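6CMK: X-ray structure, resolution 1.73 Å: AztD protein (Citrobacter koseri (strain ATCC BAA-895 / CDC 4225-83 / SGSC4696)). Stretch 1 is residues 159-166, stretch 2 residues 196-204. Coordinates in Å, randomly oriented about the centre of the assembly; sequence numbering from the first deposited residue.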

# COMPACT_ATOMS: atom_id res chain seq x y z
N ILE B 159 -6.74 17.33 -19.14
CA ILE B 159 -8.11 16.93 -18.86
C ILE B 159 -8.68 16.15 -20.04
O ILE B 159 -8.45 16.50 -21.20
N THR B 160 -9.48 15.14 -19.73
CA THR B 160 -10.38 14.52 -20.69
C THR B 160 -11.81 14.78 -20.25
O THR B 160 -12.20 14.45 -19.13
N LYS B 161 -12.60 15.40 -21.13
CA LYS B 161 -14.01 15.60 -20.87
C LYS B 161 -14.80 14.43 -21.44
O LYS B 161 -14.69 14.11 -22.62
N VAL B 162 -15.58 13.79 -20.58
CA VAL B 162 -16.35 12.61 -20.96
C VAL B 162 -17.82 12.99 -20.90
O VAL B 162 -18.32 13.42 -19.86
N ASN B 163 -18.51 12.84 -22.03
CA ASN B 163 -19.92 13.23 -22.09
C ASN B 163 -20.76 12.30 -21.22
O ASN B 163 -20.58 11.08 -21.23
N VAL B 164 -21.70 12.89 -20.48
CA VAL B 164 -22.59 12.15 -19.60
C VAL B 164 -24.05 12.34 -20.00
O VAL B 164 -24.95 12.10 -19.20
N VAL B 165 -24.27 12.79 -21.25
CA VAL B 165 -25.55 12.78 -21.96
C VAL B 165 -26.36 14.02 -21.59
O VAL B 165 -26.75 14.80 -22.47
N ALA B 166 -26.62 14.21 -20.30
CA ALA B 166 -27.38 15.37 -19.87
C ALA B 166 -26.92 15.77 -18.48
O ALA B 166 -26.61 14.89 -17.66
N ALA B 196 -26.14 3.08 -14.09
CA ALA B 196 -24.77 3.42 -14.43
C ALA B 196 -24.36 2.62 -15.65
O ALA B 196 -24.92 1.56 -15.94
N ARG B 197 -23.34 3.11 -16.36
CA ARG B 197 -22.83 2.40 -17.51
C ARG B 197 -21.33 2.60 -17.64
O ARG B 197 -20.77 3.61 -17.18
N VAL B 198 -20.69 1.64 -18.28
CA VAL B 198 -19.29 1.77 -18.68
C VAL B 198 -19.23 2.60 -19.96
O VAL B 198 -20.02 2.38 -20.89
N VAL B 199 -18.30 3.55 -20.01
CA VAL B 199 -17.98 4.26 -21.24
C VAL B 199 -16.47 4.22 -21.44
O VAL B 199 -15.71 4.12 -20.47
N ASP B 200 -16.03 4.26 -22.70
CA ASP B 200 -14.61 4.48 -22.94
C ASP B 200 -14.34 5.97 -22.79
O ASP B 200 -15.23 6.76 -22.45
N LEU B 201 -13.09 6.39 -22.99
CA LEU B 201 -12.77 7.77 -22.65
C LEU B 201 -13.11 8.74 -23.78
O LEU B 201 -12.92 9.94 -23.62
N GLN B 202 -13.62 8.23 -24.90
CA GLN B 202 -14.32 9.04 -25.88
C GLN B 202 -15.82 9.11 -25.59
O GLN B 202 -16.56 9.71 -26.37
N GLY B 203 -16.27 8.50 -24.50
CA GLY B 203 -17.65 8.60 -24.09
C GLY B 203 -18.59 7.57 -24.68
O GLY B 203 -19.80 7.64 -24.41
N LYS B 204 -18.11 6.64 -25.50
CA LYS B 204 -18.76 5.51 -26.17
C LYS B 204 -19.21 4.50 -25.12
O LYS B 204 -18.42 4.06 -24.28

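No direct hydrogen bond joins the two stretches; three waters carry the polar link between their backbones, while a few apolar side chains supply the packing. Water 1 donates to both K161 O (2.8 Å) and L201 O (2.6 Å). Water 2 accepts from N163 N (2.9 Å) and donates a weak bond to Q202 O (3.1 Å). Water 3 donates to N163 O (2.8 Å) and G203 O (2.7 Å). Strand 160-163 thus meets the type I turn from D200 to G203 through solvent, without the direct ladder of a sheet.

V162 is the centre of the apolar contact. Its CA-to-CB bond points sideways, and the t rotamer (chi1 174°) brings both methyls into contact: V162 CG1 lies 3.8 Å from V199 CG2 and 4.2 Å from G203 CA, whereas V162 CG2 lies 4.0 Å from L201 O and 4.4 Å from L201 CD2. V199, rotamer m, points toward stretch 1 to meet it; both valines are buried. L201 (m, t) leaves sideways and covers the contact from the turn, and T160, rotamer m and pointing toward the turn, sets its methyl CG2 3.6 Å from L201 O. K161 points away, its extended m, t, t, t chain taking no part in the packing.

G203 is the close backbone neighbour of V162, their CA atoms 5.3 Å apart. At its phi/psi of 88/2 a CB would jam against the carbonyl oxygen of Q202, so the turn itself calls for glycine; such a CB would also point toward stretch 1, 3.7 Å from N163 N.

D200 points away at CA-to-CB, and its p rotamer turns the carboxylate back over its own turn. D200 OD1 accepts from K204 N (3.1 Å) and, weakly, from Q202 N (2.9 Å); D200 OD2 forms a very short 2.4 Å salt bridge with K204 NZ. Backbone bonds from G203 N to D200 O (2.9 Å) and from D200 N to K204 O (2.9 Å) close the loop that presents L201 and G203 to V162.

Beyond the strand, N163 (t) accepts a 2.8 Å bond at OD1 from V165 N, bracing the local bend. V165 (t) then points toward stretch 2, where its CG2 sits 3.9 Å from R197 NH1, at the edge of the guanidinium and near its plane. This is van der Waals contact alone; R197 NE and NH2 are satisfied elsewhere in the structure. V164 points away, leaving V165 as an outlying second contact.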

# COMPACT_ATOMS: atom_id res chain seq x y z
CB ILE B 159 -9.00 18.16 -18.58
CG1 ILE B 159 -8.39 19.04 -17.49
CG2 ILE B 159 -10.42 17.72 -18.20
CD1 ILE B 159 -8.27 18.37 -16.17
CB THR B 160 -10.11 13.02 -20.82
OG1 THR B 160 -8.77 12.81 -21.29
CG2 THR B 160 -11.08 12.38 -21.81
CB LYS B 161 -14.49 16.93 -21.45
CG LYS B 161 -14.11 18.11 -20.56
CD LYS B 161 -14.72 19.43 -21.01
CE LYS B 161 -14.26 20.56 -20.09
NZ LYS B 161 -14.96 21.84 -20.34
CB VAL B 162 -16.05 11.42 -20.03
CG1 VAL B 162 -16.98 10.25 -20.34
CG2 VAL B 162 -14.58 11.02 -20.16
CB ASN B 163 -20.39 13.18 -23.54
CG ASN B 163 -21.81 13.68 -23.71
OD1 ASN B 163 -22.76 12.92 -23.61
ND2 ASN B 163 -21.95 14.98 -23.99
CB VAL B 164 -22.34 12.53 -18.13
CG1 VAL B 164 -20.92 12.15 -17.74
CG2 VAL B 164 -22.57 14.01 -17.89
CB VAL B 165 -26.36 11.49 -21.70
CG1 VAL B 165 -27.74 11.60 -22.34
CG2 VAL B 165 -25.64 10.29 -22.29
CB ALA B 166 -28.89 15.10 -19.86
CB ALA B 196 -23.80 3.15 -13.28
CB ARG B 197 -23.51 2.84 -18.81
CG ARG B 197 -23.30 4.30 -19.19
CD ARG B 197 -23.78 4.57 -20.62
NE ARG B 197 -25.21 4.35 -20.79
CZ ARG B 197 -26.13 5.30 -20.92
NH1 ARG B 197 -25.79 6.59 -20.92
NH2 ARG B 197 -27.41 4.98 -21.08
CB VAL B 198 -18.66 0.38 -18.89
CG1 VAL B 198 -17.21 0.51 -19.35
CG2 VAL B 198 -18.76 -0.46 -17.62
CB VAL B 199 -18.49 5.72 -21.24
CG1 VAL B 199 -20.01 5.76 -21.11
CG2 VAL B 199 -17.81 6.55 -20.15
CB ASP B 200 -14.18 3.90 -24.29
CG ASP B 200 -14.77 4.62 -25.47
OD1 ASP B 200 -15.18 5.78 -25.34
OD2 ASP B 200 -14.80 4.00 -26.56
CB LEU B 201 -11.30 7.90 -22.23
CG LEU B 201 -10.95 7.13 -20.95
CD1 LEU B 201 -9.47 7.26 -20.67
CD2 LEU B 201 -11.76 7.62 -19.75
CB GLN B 202 -14.09 8.48 -27.29
CG GLN B 202 -12.64 8.28 -27.65
CD GLN B 202 -12.46 7.94 -29.12
OE1 GLN B 202 -13.14 8.50 -29.98
NE2 GLN B 202 -11.56 7.02 -29.42
CB LYS B 204 -17.80 4.84 -27.15
CG LYS B 204 -18.27 4.72 -28.58
CD LYS B 204 -17.21 4.02 -29.43
CE LYS B 204 -16.03 4.93 -29.79
NZ LYS B 204 -14.98 5.08 -28.73
O HOH W 1 -14.53 11.85 -24.26
O HOH W 2 -17.31 12.16 -24.61
O HOH W 3 -21.41 8.82 -22.65